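Local structure of replication initiation and membrane attachment protein (Geobacillus stearothermophilus 10, 5WTN) at residues D12-Q17 with H63-A68; I87-T92 with R110-P115; Y240-L245 with R268-W273. The protein is a primosomal protein that forms a tetramer and probably takes part in loading the replicative helicase when DNA replication starts or restarts. All coordinates share one frame; numbering follows the deposited sequence.

Contact 1: D12-Q17 with H63-A68; sequences DRYTVQ and HHRLMA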
ATOM      1  N   ASP A  12       4.279  26.552 -20.030  1.00 17.35           N
ATOM      2  CA  ASP A  12       2.965  26.540 -19.396  1.00 17.96           C
ATOM      3  C   ASP A  12       3.085  25.876 -18.024  1.00 19.05           C
ATOM      4  O   ASP A  12       3.938  25.001 -17.797  1.00 17.22           O
ATOM      5  CB  ASP A  12       1.936  25.797 -20.257  1.00 19.44           C
ATOM      6  CG  ASP A  12       1.475  26.605 -21.465  1.00 20.77           C
ATOM      7  OD1 ASP A  12       1.487  27.854 -21.370  1.00 23.33           O
ATOM      8  OD2 ASP A  12       1.086  25.992 -22.503  1.00 15.63           O
ATOM      9  N   ARG A  13       2.240  26.285 -17.084  1.00 19.95           N
ATOM     10  CA  ARG A  13       2.345  25.775 -15.716  1.00 19.90           C
ATOM     11  C   ARG A  13       1.213  24.824 -15.328  1.00 16.80           C
ATOM     12  O   ARG A  13       0.083  24.971 -15.791  1.00 14.32           O
ATOM     13  CB  ARG A  13       2.414  26.936 -14.719  1.00 22.19           C
ATOM     14  CG  ARG A  13       3.535  27.924 -14.995  1.00 21.65           C
ATOM     15  CD  ARG A  13       3.703  28.904 -13.845  1.00 21.30           C
ATOM     16  NE  ARG A  13       2.418  29.308 -13.280  1.00 27.28           N
ATOM     17  CZ  ARG A  13       1.672  30.300 -13.755  1.00 30.41           C
ATOM     18  NH1 ARG A  13       2.080  30.993 -14.809  1.00 32.91           N
ATOM     19  NH2 ARG A  13       0.516  30.598 -13.178  1.00 23.73           N
ATOM     20  N   TYR A  14       1.524  23.854 -14.469  1.00 18.17           N
ATOM     21  CA  TYR A  14       0.506  22.942 -13.960  1.00 16.21           C
ATOM     22  C   TYR A  14       0.518  22.801 -12.448  1.00 16.05           C
ATOM     23  O   TYR A  14       1.463  23.198 -11.758  1.00 16.96           O
ATOM     24  CB  TYR A  14       0.642  21.566 -14.591  1.00 12.96           C
ATOM     25  CG  TYR A  14       1.885  20.817 -14.181  1.00 15.13           C
ATOM     26  CD1 TYR A  14       1.849  19.860 -13.166  1.00 14.87           C
ATOM     27  CD2 TYR A  14       3.089  21.031 -14.829  1.00 15.16           C
ATOM     28  CE1 TYR A  14       2.988  19.145 -12.804  1.00 15.92           C
ATOM     29  CE2 TYR A  14       4.237  20.314 -14.471  1.00 17.04           C
ATOM     30  CZ  TYR A  14       4.178  19.379 -13.457  1.00 19.29           C
ATOM     31  OH  TYR A  14       5.312  18.686 -13.105  1.00 20.83           O
ATOM     32  N   THR A  15      -0.568  22.236 -11.949  1.00 17.30           N
ATOM     33  CA  THR A  15      -0.613  21.689 -10.611  1.00 14.90           C
ATOM     34  C   THR A  15      -1.293  20.331 -10.723  1.00 12.56           C
ATOM     35  O   THR A  15      -2.098  20.119 -11.633  1.00 10.94           O
ATOM     36  CB  THR A  15      -1.387  22.602  -9.665  1.00 15.36           C
ATOM     37  OG1 THR A  15      -1.464  21.969  -8.385  1.00 24.80           O
ATOM     38  CG2 THR A  15      -2.804  22.847 -10.170  1.00 14.18           C
ATOM     39  N   VAL A  16      -0.950  19.405  -9.829  1.00 14.28           N
ATOM     40  CA  VAL A  16      -1.631  18.112  -9.753  1.00 11.91           C
ATOM     41  C   VAL A  16      -2.492  18.034  -8.507  1.00 13.15           C
ATOM     42  O   VAL A  16      -2.013  18.273  -7.396  1.00 13.59           O
ATOM     43  CB  VAL A  16      -0.650  16.959  -9.644  1.00 10.82           C
ATOM     44  CG1 VAL A  16      -1.399  15.623  -9.799  1.00  9.95           C
ATOM     45  CG2 VAL A  16       0.446  17.099 -10.648  1.00 10.12           C
ATOM     46  N   GLN A  17      -3.752  17.653  -8.675  1.00 13.44           N
ATOM     47  CA  GLN A  17      -4.658  17.513  -7.529  1.00 14.42           C
ATOM     48  C   GLN A  17      -5.536  16.255  -7.569  1.00 15.95           C
ATOM     49  O   GLN A  17      -5.708  15.618  -8.626  1.00 13.99           O
ATOM     50  CB  GLN A  17      -5.493  18.796  -7.369  1.00 14.40           C
ATOM     51  CG  GLN A  17      -4.632  19.956  -6.890  1.00 14.78           C
ATOM     52  CD  GLN A  17      -5.308  21.294  -6.917  1.00 17.83           C
ATOM     53  OE1 GLN A  17      -4.817  22.223  -7.561  1.00 24.31           O
ATOM     54  NE2 GLN A  17      -6.417  21.427  -6.196  1.00 21.33           N
ATOM     55  N   HIS A  63       6.013  22.559 -17.403  1.00 14.46           N
ATOM     56  CA  HIS A  63       6.072  21.233 -18.009  1.00 14.75           C
ATOM     57  C   HIS A  63       7.493  20.727 -18.272  1.00 17.93           C
ATOM     58  O   HIS A  63       7.680  19.553 -18.596  1.00 18.31           O
ATOM     59  CB  HIS A  63       5.214  21.173 -19.266  1.00 14.90           C
ATOM     60  CG  HIS A  63       3.752  21.026 -18.978  1.00 14.20           C
ATOM     61  ND1 HIS A  63       2.991  22.047 -18.448  1.00 14.01           N
ATOM     62  CD2 HIS A  63       2.914  19.979 -19.152  1.00 11.21           C
ATOM     63  CE1 HIS A  63       1.746  21.631 -18.304  1.00 14.05           C
ATOM     64  NE2 HIS A  63       1.673  20.381 -18.727  1.00 12.96           N
ATOM     65  N   HIS A  64       8.483  21.613 -18.158  1.00 18.06           N
ATOM     66  CA  HIS A  64       9.877  21.209 -18.202  1.00 18.44           C
ATOM     67  C   HIS A  64      10.114  20.126 -17.169  1.00 17.10           C
ATOM     68  O   HIS A  64      10.752  19.111 -17.452  1.00 16.48           O
ATOM     69  CB  HIS A  64      10.772  22.402 -17.900  1.00 21.10           C
ATOM     70  CG  HIS A  64      11.096  23.224 -19.104  1.00 26.28           C
ATOM     71  ND1 HIS A  64      11.305  22.668 -20.349  1.00 26.46           N
ATOM     72  CD2 HIS A  64      11.251  24.564 -19.256  1.00 25.47           C
ATOM     73  CE1 HIS A  64      11.572  23.625 -21.218  1.00 23.71           C
ATOM     74  NE2 HIS A  64      11.546  24.783 -20.579  1.00 27.18           N
ATOM     75  N   ARG A  65       9.576  20.341 -15.974  1.00 14.13           N
ATOM     76  CA  ARG A  65       9.723  19.378 -14.890  1.00 14.96           C
ATOM     77  C   ARG A  65       9.229  17.964 -15.257  1.00 14.66           C
ATOM     78  O   ARG A  65       9.942  16.993 -15.065  1.00 14.65           O
ATOM     79  CB  ARG A  65       9.006  19.891 -13.654  1.00 16.39           C
ATOM     80  CG  ARG A  65       9.087  18.984 -12.454  1.00 18.98           C
ATOM     81  CD  ARG A  65       8.338  19.627 -11.340  1.00 20.35           C
ATOM     82  NE  ARG A  65       8.204  18.803 -10.154  1.00 24.37           N
ATOM     83  CZ  ARG A  65       8.294  19.291  -8.923  1.00 30.01           C
ATOM     84  NH1 ARG A  65       8.550  20.586  -8.757  1.00 29.57           N
ATOM     85  NH2 ARG A  65       8.141  18.493  -7.868  1.00 26.13           N
ATOM     86  N   LEU A  66       8.038  17.879 -15.840  1.00 14.46           N
ATOM     87  CA  LEU A  66       7.511  16.601 -16.308  1.00 14.78           C
ATOM     88  C   LEU A  66       8.416  15.957 -17.361  1.00 14.85           C
ATOM     89  O   LEU A  66       8.590  14.738 -17.378  1.00 13.13           O
ATOM     90  CB  LEU A  66       6.099  16.779 -16.870  1.00 13.39           C
ATOM     91  CG  LEU A  66       4.956  16.766 -15.851  1.00 15.65           C
ATOM     92  CD1 LEU A  66       3.614  16.928 -16.548  1.00 14.64           C
ATOM     93  CD2 LEU A  66       4.987  15.489 -15.026  1.00 11.80           C
ATOM     94  N   MET A  67       8.989  16.779 -18.237  1.00 16.10           N
ATOM     95  CA  MET A  67       9.849  16.295 -19.306  1.00 14.80           C
ATOM     96  C   MET A  67      11.107  15.695 -18.699  1.00 14.29           C
ATOM     97  O   MET A  67      11.599  14.646 -19.152  1.00 11.04           O
ATOM     98  CB  MET A  67      10.185  17.417 -20.288  1.00 15.38           C
ATOM     99  CG  MET A  67       8.987  17.976 -21.063  1.00 16.79           C
ATOM    100  SD  MET A  67       9.393  19.296 -22.218  1.00  6.42           S
ATOM    101  CE  MET A  67      10.502  18.390 -23.240  1.00 10.16           C
ATOM    102  N   ALA A  68      11.580  16.350 -17.638  1.00 13.75           N
ATOM    103  CA  ALA A  68      12.772  15.919 -16.927  1.00 13.85           C
ATOM    104  C   ALA A  68      12.511  14.645 -16.127  1.00 14.64           C
ATOM    105  O   ALA A  68      13.311  13.714 -16.171  1.00 15.78           O
ATOM    106  CB  ALA A  68      13.256  17.000 -16.023  1.00 16.37           C
TER
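The carbonyl oxygen of Asp12 is gripped twice by His63. The backbone N of His63 donates to Asp12 O at 3.2 Å. The ring donates too, from His63 ND1 to Asp12 O at 3.2 Å. This second bond is straight, 175° at the hydrogen. The oxygen lies in the imidazole plane, but ND1 sits well above the carbonyl plane. The CG of His63 lies anti to its carbonyl carbon (chi1 -79°), beside the backbone N.

Tyr14 then meets one face of that imidazole. It brings its CD2 edge, so the pair is T-shaped, with centroids 5.0 Å apart and planes at 64°. Leu66 CD1 lies over one face of the tyrosine ring, toward the rim. It makes a CH-pi contact there, 4.2 Å from the Tyr14 ring centroid. Leu66 CG packs against the ring, 3.6 Å from Tyr14 CZ. The extended chain of Arg65 crosses the tyrosine at about a right angle, with Arg65 CD 3.6 Å from Tyr14 OH. That hydroxyl bonds to Glu52 of helix 40-55, which also forms a salt bridge with Arg65.

The contact places helix 63-70 against strand 13-17. It lies just past the short strand 61-62, which pairs antiparallel with 13-17. His63 NE2 is hydrogen-bonded to Tyr107 OH on strand 104-109. Both ring nitrogens of this buried histidine are therefore satisfied, and ND1 carries a proton. The bonds at the two nitrogens hold the ring's rotation, with one face toward the Tyr14 edge.

Contact 2: I87-T92 with R110-P115; sequences IGLLDT and RPPLAP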
ATOM      1  N   ILE A  87     -10.318   8.463 -21.382  1.00 12.12           N
ATOM      2  CA  ILE A  87     -10.660   7.221 -20.705  1.00 12.66           C
ATOM      3  C   ILE A  87     -11.108   7.416 -19.243  1.00 12.51           C
ATOM      4  O   ILE A  87     -11.409   6.451 -18.551  1.00 12.18           O
ATOM      5  CB  ILE A  87      -9.561   6.139 -20.840  1.00 10.92           C
ATOM      6  CG1 ILE A  87     -10.208   4.745 -20.824  1.00 12.93           C
ATOM      7  CG2 ILE A  87      -8.533   6.250 -19.731  1.00  8.91           C
ATOM      8  CD1 ILE A  87      -9.543   3.763 -21.675  1.00 11.52           C
ATOM      9  N   GLY A  88     -11.152   8.661 -18.791  1.00  9.90           N
ATOM     10  CA  GLY A  88     -11.706   8.965 -17.497  1.00 10.31           C
ATOM     11  C   GLY A  88     -10.689   9.157 -16.394  1.00 10.27           C
ATOM     12  O   GLY A  88     -11.023   9.674 -15.325  1.00 11.81           O
ATOM     13  N   LEU A  89      -9.451   8.745 -16.661  1.00 10.42           N
ATOM     14  CA  LEU A  89      -8.342   8.810 -15.698  1.00  8.05           C
ATOM     15  C   LEU A  89      -7.853  10.219 -15.277  1.00  8.21           C
ATOM     16  O   LEU A  89      -7.184  10.363 -14.258  1.00  7.05           O
ATOM     17  CB  LEU A  89      -7.189   7.947 -16.183  1.00  5.88           C
ATOM     18  CG  LEU A  89      -7.489   6.436 -16.070  1.00 10.23           C
ATOM     19  CD1 LEU A  89      -6.381   5.572 -16.653  1.00  7.71           C
ATOM     20  CD2 LEU A  89      -7.777   6.014 -14.612  1.00  7.91           C
ATOM     21  N   LEU A  90      -8.150  11.251 -16.065  1.00  7.86           N
ATOM     22  CA  LEU A  90      -7.677  12.578 -15.719  1.00  7.89           C
ATOM     23  C   LEU A  90      -8.623  13.684 -16.145  1.00 10.05           C
ATOM     24  O   LEU A  90      -9.046  13.731 -17.296  1.00 11.31           O
ATOM     25  CB  LEU A  90      -6.273  12.821 -16.315  1.00  8.33           C
ATOM     26  CG  LEU A  90      -5.703  14.251 -16.190  1.00 10.07           C
ATOM     27  CD1 LEU A  90      -5.073  14.537 -14.837  1.00  8.87           C
ATOM     28  CD2 LEU A  90      -4.738  14.578 -17.317  1.00 10.04           C
ATOM     29  N   ASP A  91      -8.911  14.611 -15.237  1.00 11.33           N
ATOM     30  CA  ASP A  91      -9.650  15.810 -15.610  1.00 12.08           C
ATOM     31  C   ASP A  91      -8.692  16.976 -15.683  1.00 12.32           C
ATOM     32  O   ASP A  91      -7.840  17.160 -14.813  1.00 10.18           O
ATOM     33  CB  ASP A  91     -10.784  16.129 -14.625  1.00 13.93           C
ATOM     34  CG  ASP A  91     -12.022  15.253 -14.830  1.00 17.16           C
ATOM     35  OD1 ASP A  91     -12.221  14.753 -15.958  1.00 17.64           O
ATOM     36  OD2 ASP A  91     -12.802  15.067 -13.859  1.00 17.42           O
ATOM     37  N   THR A  92      -8.836  17.763 -16.739  1.00 14.57           N
ATOM     38  CA  THR A  92      -7.939  18.882 -16.973  1.00 15.81           C
ATOM     39  C   THR A  92      -8.691  20.195 -16.958  1.00 16.09           C
ATOM     40  O   THR A  92      -9.693  20.357 -17.655  1.00 17.30           O
ATOM     41  CB  THR A  92      -7.150  18.723 -18.300  1.00 14.58           C
ATOM     42  OG1 THR A  92      -6.364  17.523 -18.243  1.00 12.77           O
ATOM     43  CG2 THR A  92      -6.227  19.926 -18.534  1.00 13.01           C
ATOM     44  N   ARG A 110      -7.866  11.067 -11.358  1.00 11.79           N
ATOM     45  CA  ARG A 110      -8.996  10.237 -10.982  1.00  9.38           C
ATOM     46  C   ARG A 110      -8.547   8.788 -10.827  1.00  9.88           C
ATOM     47  O   ARG A 110      -7.696   8.299 -11.563  1.00  8.62           O
ATOM     48  CB  ARG A 110     -10.075  10.377 -12.033  1.00 11.51           C
ATOM     49  CG  ARG A 110     -10.497  11.828 -12.255  1.00 14.53           C
ATOM     50  CD  ARG A 110     -11.790  11.896 -13.044  1.00 28.31           C
ATOM     51  NE  ARG A 110     -12.767  10.958 -12.488  1.00 48.63           N
ATOM     52  CZ  ARG A 110     -13.820  11.307 -11.752  1.00 51.06           C
ATOM     53  NH1 ARG A 110     -14.085  12.592 -11.506  1.00 40.24           N
ATOM     54  NH2 ARG A 110     -14.618  10.358 -11.277  1.00 54.67           N
ATOM     55  N   PRO A 111      -9.100   8.094  -9.831  1.00 14.74           N
ATOM     56  CA  PRO A 111      -8.774   6.668  -9.620  1.00 12.27           C
ATOM     57  C   PRO A 111      -9.443   5.803 -10.676  1.00  9.16           C
ATOM     58  O   PRO A 111     -10.473   6.197 -11.234  1.00  8.95           O
ATOM     59  CB  PRO A 111      -9.367   6.383  -8.245  1.00 11.92           C
ATOM     60  CG  PRO A 111      -9.431   7.762  -7.597  1.00 15.94           C
ATOM     61  CD  PRO A 111      -9.815   8.680  -8.687  1.00 11.57           C
ATOM     62  N   PRO A 112      -8.861   4.641 -10.972  1.00  8.43           N
ATOM     63  CA  PRO A 112      -9.534   3.821 -11.980  1.00  8.60           C
ATOM     64  C   PRO A 112     -10.878   3.291 -11.501  1.00  8.45           C
ATOM     65  O   PRO A 112     -11.269   3.458 -10.345  1.00  8.56           O
ATOM     66  CB  PRO A 112      -8.549   2.665 -12.218  1.00  8.37           C
ATOM     67  CG  PRO A 112      -7.590   2.719 -11.094  1.00 10.37           C
ATOM     68  CD  PRO A 112      -7.549   4.114 -10.581  1.00  9.29           C
ATOM     69  N   LEU A 113     -11.590   2.633 -12.392  1.00  8.51           N
ATOM     70  CA  LEU A 113     -12.810   1.976 -11.980  1.00  9.31           C
ATOM     71  C   LEU A 113     -12.468   0.799 -11.075  1.00 10.14           C
ATOM     72  O   LEU A 113     -11.331   0.301 -11.068  1.00  9.57           O
ATOM     73  CB  LEU A 113     -13.581   1.486 -13.190  1.00 10.41           C
ATOM     74  CG  LEU A 113     -14.279   2.498 -14.077  1.00  9.05           C
ATOM     75  CD1 LEU A 113     -14.837   1.773 -15.306  1.00  8.00           C
ATOM     76  CD2 LEU A 113     -15.361   3.211 -13.285  1.00 13.92           C
ATOM     77  N   ALA A 114     -13.438   0.374 -10.272  1.00 12.25           N
ATOM     78  CA  ALA A 114     -13.259  -0.854  -9.500  1.00 11.82           C
ATOM     79  C   ALA A 114     -13.410  -1.971 -10.509  1.00 12.53           C
ATOM     80  O   ALA A 114     -14.175  -1.848 -11.464  1.00 13.68           O
ATOM     81  CB  ALA A 114     -14.290  -0.959  -8.431  1.00 12.30           C
ATOM     82  N   PRO A 115     -12.661  -3.048 -10.328  1.00 11.52           N
ATOM     83  CA  PRO A 115     -12.731  -4.143 -11.301  1.00 13.95           C
ATOM     84  C   PRO A 115     -14.179  -4.560 -11.676  1.00 16.97           C
ATOM     85  O   PRO A 115     -14.423  -4.833 -12.846  1.00 16.92           O
ATOM     86  CB  PRO A 115     -12.019  -5.293 -10.579  1.00 18.29           C
ATOM     87  CG  PRO A 115     -11.126  -4.631  -9.604  1.00 19.45           C
ATOM     88  CD  PRO A 115     -11.735  -3.321  -9.219  1.00 11.81           C
TER
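Leu89 and Arg110 come together at their backbones, where Arg110 N donates to Leu89 O at 3.1 Å, with their CA atoms 5.0 Å apart. The Arg110 side chain then runs past the carbonyl of Gly88. Arg110 CD is 3.3 Å from Gly88 O. A bend at chi3 (47°) sets NE, and Gly88 O lies near the guanidinium plane at its edge. Asp91 OD2 is also at that edge. It forms a long salt bridge with Arg110 NH1 at 3.6 Å, and the carboxylate is turned 56° from the guanidinium.

Gly88 ends helix 74-86 with a positive phi, where a CB would jam against the preceding carbonyl oxygen. Strand 90-95 follows and pairs antiparallel with 104-109. This helix and hairpin are consistent with the winged-helix domain of the DnaB/DnaD family, and the contact lies at the open end of the hairpin. An alanine in place of Arg110 would probably leave Asp91 without this ion-pair mate and Gly88 O without the CD and NE that pack on it.

Leu89 CD2 rests 3.9 Å from Pro112 CA and 4.2 Å from Pro112 CB. Tyr34 and Tyr46 touch both residues. Arg110 NH2 has a weak hydrogen bond to Glu196 O of a neighbouring subunit.

Contact 3: Y240-L245 with R268-W273; sequences YGIPPL and RAAREW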
ATOM      1  N   TYR A 240     -30.316  11.382  19.203  1.00 29.47           N
ATOM      2  CA  TYR A 240     -30.796  12.435  20.099  1.00 29.09           C
ATOM      3  C   TYR A 240     -31.939  12.103  21.085  1.00 31.01           C
ATOM      4  O   TYR A 240     -32.310  12.947  21.912  1.00 32.42           O
ATOM      5  CB  TYR A 240     -31.182  13.632  19.245  1.00 29.31           C
ATOM      6  CG  TYR A 240     -30.002  14.257  18.546  1.00 28.28           C
ATOM      7  CD1 TYR A 240     -28.879  14.636  19.254  1.00 29.87           C
ATOM      8  CD2 TYR A 240     -30.006  14.460  17.179  1.00 27.90           C
ATOM      9  CE1 TYR A 240     -27.799  15.225  18.633  1.00 28.83           C
ATOM     10  CE2 TYR A 240     -28.923  15.044  16.538  1.00 28.10           C
ATOM     11  CZ  TYR A 240     -27.816  15.428  17.274  1.00 30.35           C
ATOM     12  OH  TYR A 240     -26.716  16.008  16.659  1.00 28.54           O
ATOM     13  N   GLY A 241     -32.498  10.899  21.001  1.00 28.65           N
ATOM     14  CA  GLY A 241     -33.585  10.510  21.881  1.00 27.36           C
ATOM     15  C   GLY A 241     -34.890  11.261  21.645  1.00 35.70           C
ATOM     16  O   GLY A 241     -35.725  11.401  22.549  1.00 42.25           O
ATOM     17  N   ILE A 242     -35.081  11.735  20.422  1.00 31.58           N
ATOM     18  CA  ILE A 242     -36.273  12.505  20.075  1.00 33.00           C
ATOM     19  C   ILE A 242     -37.520  11.617  19.978  1.00 32.40           C
ATOM     20  O   ILE A 242     -37.565  10.681  19.185  1.00 33.63           O
ATOM     21  CB  ILE A 242     -36.079  13.240  18.716  1.00 32.95           C
ATOM     22  CG1 ILE A 242     -34.818  14.104  18.742  1.00 30.55           C
ATOM     23  CG2 ILE A 242     -37.287  14.089  18.365  1.00 30.93           C
ATOM     24  CD1 ILE A 242     -34.556  14.781  17.451  1.00 27.95           C
ATOM     25  N   PRO A 243     -38.551  11.922  20.780  1.00 33.73           N
ATOM     26  CA  PRO A 243     -39.861  11.246  20.712  1.00 32.48           C
ATOM     27  C   PRO A 243     -40.617  11.570  19.413  1.00 36.76           C
ATOM     28  O   PRO A 243     -40.251  12.523  18.724  1.00 36.17           O
ATOM     29  CB  PRO A 243     -40.603  11.802  21.927  1.00 28.05           C
ATOM     30  CG  PRO A 243     -39.927  13.092  22.229  1.00 34.72           C
ATOM     31  CD  PRO A 243     -38.489  12.907  21.871  1.00 34.31           C
ATOM     32  N   PRO A 244     -41.645  10.770  19.066  1.00 37.46           N
ATOM     33  CA  PRO A 244     -42.357  10.952  17.790  1.00 35.68           C
ATOM     34  C   PRO A 244     -43.132  12.259  17.654  1.00 34.39           C
ATOM     35  O   PRO A 244     -43.129  12.818  16.563  1.00 37.22           O
ATOM     36  CB  PRO A 244     -43.329   9.763  17.759  1.00 38.66           C
ATOM     37  CG  PRO A 244     -42.710   8.753  18.659  1.00 34.17           C
ATOM     38  CD  PRO A 244     -42.090   9.554  19.762  1.00 31.47           C
ATOM     39  N   LEU A 245     -43.802  12.715  18.712  1.00 38.18           N
ATOM     40  CA  LEU A 245     -44.529  13.986  18.652  1.00 40.95           C
ATOM     41  C   LEU A 245     -43.564  15.121  18.371  1.00 39.39           C
ATOM     42  O   LEU A 245     -43.859  16.011  17.582  1.00 41.04           O
ATOM     43  CB  LEU A 245     -45.284  14.266  19.951  1.00 46.18           C
ATOM     44  CG  LEU A 245     -46.766  13.890  19.948  1.00 52.25           C
ATOM     45  CD1 LEU A 245     -47.452  14.367  21.227  1.00 55.89           C
ATOM     46  CD2 LEU A 245     -47.450  14.457  18.702  1.00 48.86           C
ATOM     47  N   ARG A 268     -30.383  19.921  11.266  1.00 37.12           N
ATOM     48  CA  ARG A 268     -30.164  21.129  12.060  1.00 37.64           C
ATOM     49  C   ARG A 268     -31.205  21.288  13.155  1.00 34.90           C
ATOM     50  O   ARG A 268     -30.863  21.546  14.300  1.00 37.02           O
ATOM     51  CB  ARG A 268     -30.174  22.373  11.174  1.00 43.55           C
ATOM     52  CG  ARG A 268     -29.081  22.376  10.116  1.00 51.19           C
ATOM     53  CD  ARG A 268     -28.829  23.762   9.521  1.00 52.12           C
ATOM     54  NE  ARG A 268     -28.135  23.635   8.241  1.00 55.79           N
ATOM     55  CZ  ARG A 268     -28.749  23.640   7.061  1.00 57.54           C
ATOM     56  NH1 ARG A 268     -30.072  23.794   7.002  1.00 49.20           N
ATOM     57  NH2 ARG A 268     -28.047  23.501   5.939  1.00 59.48           N
ATOM     58  N   ALA A 269     -32.474  21.145  12.786  1.00 32.82           N
ATOM     59  CA  ALA A 269     -33.579  21.253  13.725  1.00 32.35           C
ATOM     60  C   ALA A 269     -33.388  20.286  14.884  1.00 35.07           C
ATOM     61  O   ALA A 269     -33.580  20.649  16.047  1.00 34.46           O
ATOM     62  CB  ALA A 269     -34.879  20.957  13.022  1.00 28.90           C
ATOM     63  N   ALA A 270     -33.013  19.054  14.545  1.00 34.19           N
ATOM     64  CA  ALA A 270     -32.724  18.016  15.522  1.00 29.59           C
ATOM     65  C   ALA A 270     -31.562  18.416  16.432  1.00 31.44           C
ATOM     66  O   ALA A 270     -31.679  18.341  17.660  1.00 31.34           O
ATOM     67  CB  ALA A 270     -32.429  16.707  14.816  1.00 26.30           C
ATOM     68  N   ARG A 271     -30.448  18.834  15.832  1.00 30.95           N
ATOM     69  CA  ARG A 271     -29.276  19.281  16.590  1.00 34.52           C
ATOM     70  C   ARG A 271     -29.638  20.428  17.535  1.00 39.21           C
ATOM     71  O   ARG A 271     -29.140  20.490  18.656  1.00 43.78           O
ATOM     72  CB  ARG A 271     -28.118  19.670  15.644  1.00 40.77           C
ATOM     73  CG  ARG A 271     -26.904  20.361  16.313  1.00 48.19           C
ATOM     74  CD  ARG A 271     -25.635  20.417  15.412  1.00 54.65           C
ATOM     75  NE  ARG A 271     -25.915  20.632  13.985  1.00 66.83           N
ATOM     76  CZ  ARG A 271     -25.780  19.701  13.032  1.00 66.12           C
ATOM     77  NH1 ARG A 271     -25.356  18.474  13.339  1.00 65.44           N
ATOM     78  NH2 ARG A 271     -26.065  19.991  11.763  1.00 53.88           N
ATOM     79  N   GLU A 272     -30.528  21.314  17.091  1.00 38.64           N
ATOM     80  CA  GLU A 272     -30.984  22.432  17.906  1.00 39.00           C
ATOM     81  C   GLU A 272     -31.842  21.942  19.078  1.00 40.89           C
ATOM     82  O   GLU A 272     -31.608  22.302  20.235  1.00 46.16           O
ATOM     83  CB  GLU A 272     -31.789  23.420  17.049  1.00 39.76           C
ATOM     84  CG  GLU A 272     -30.968  24.250  16.047  1.00 43.24           C
ATOM     85  CD  GLU A 272     -31.842  25.074  15.085  1.00 48.39           C
ATOM     86  OE1 GLU A 272     -33.055  25.256  15.353  1.00 48.32           O
ATOM     87  OE2 GLU A 272     -31.313  25.537  14.048  1.00 50.02           O
ATOM     88  N   TRP A 273     -32.845  21.131  18.766  1.00 37.27           N
ATOM     89  CA  TRP A 273     -33.729  20.547  19.771  1.00 36.31           C
ATOM     90  C   TRP A 273     -32.930  19.923  20.913  1.00 40.02           C
ATOM     91  O   TRP A 273     -33.281  20.076  22.080  1.00 42.80           O
ATOM     92  CB  TRP A 273     -34.616  19.496  19.102  1.00 33.14           C
ATOM     93  CG  TRP A 273     -35.644  18.842  19.983  1.00 34.99           C
ATOM     94  CD1 TRP A 273     -36.966  19.170  20.078  1.00 36.68           C
ATOM     95  CD2 TRP A 273     -35.448  17.718  20.862  1.00 36.81           C
ATOM     96  NE1 TRP A 273     -37.600  18.333  20.972  1.00 33.66           N
ATOM     97  CE2 TRP A 273     -36.691  17.436  21.464  1.00 35.89           C
ATOM     98  CE3 TRP A 273     -34.342  16.930  21.201  1.00 34.58           C
ATOM     99  CZ2 TRP A 273     -36.858  16.396  22.387  1.00 40.13           C
ATOM    100  CZ3 TRP A 273     -34.509  15.900  22.117  1.00 37.70           C
ATOM    101  CH2 TRP A 273     -35.757  15.641  22.699  1.00 39.02           C
TER
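Ala270 is the first residue of helix 263-278 here to meet the turn at 240-245. Its CB meets two side chains, 3.9 Å from Ile242 CD1 and 4.1 Å from Tyr240 CD2. Its carbonyl oxygen lies over one face of the Tyr240 ring, toward the rim. Arg271 follows with its CB, 4.1 Å from Tyr240 OH. Its guanidinium plane stands at 82° to the tyrosine ring.

Trp273 comes one turn after Ala270. Ile242 and the indole slide past each other in opposite directions. Ile242 CG1 makes a CH-pi contact over the six-membered ring of Trp273, 4.1 Å from its centroid. Trp273 CZ2 meets Pro243 CD at 3.9 Å. Trp273 CZ3 lies 3.7 Å from the carbonyl oxygen of Tyr240. The indole NE1 is hydrogen-bonded to Glu246.

The contact is made mainly by apolar side chains, and no hydrogen bond joins the two segments. Gly241, with positive phi, ends helix 227-240, and Pro243 stands at the N-cap position of helix 244-254. Helix 263-278 thus packs on the turn between these two helices. Leu250 of helix 244-254 touches Ile242 and Ala269, and Tyr274 meets the Tyr240 ring.

How the contacts relate
Contacts 1 and 2 belong to one part of the chain and reach the same mixed sheet. Strand 104-109 lies between strand 13-17 of contact 1 and strand 90-95 of contact 2. Their centres are 20 Å apart, and their nearest atoms are about 6 Å apart without touching. Contact 3 stands in a separate, mostly helical part. Its centre is 52 Å from that of contact 1, on the opposite side of the chain's centre, and 41 Å from that of contact 2. The three follow one another along the sequence. Each has residues near another subunit of the tetramer; contact 2 has eight within reach of one neighbour.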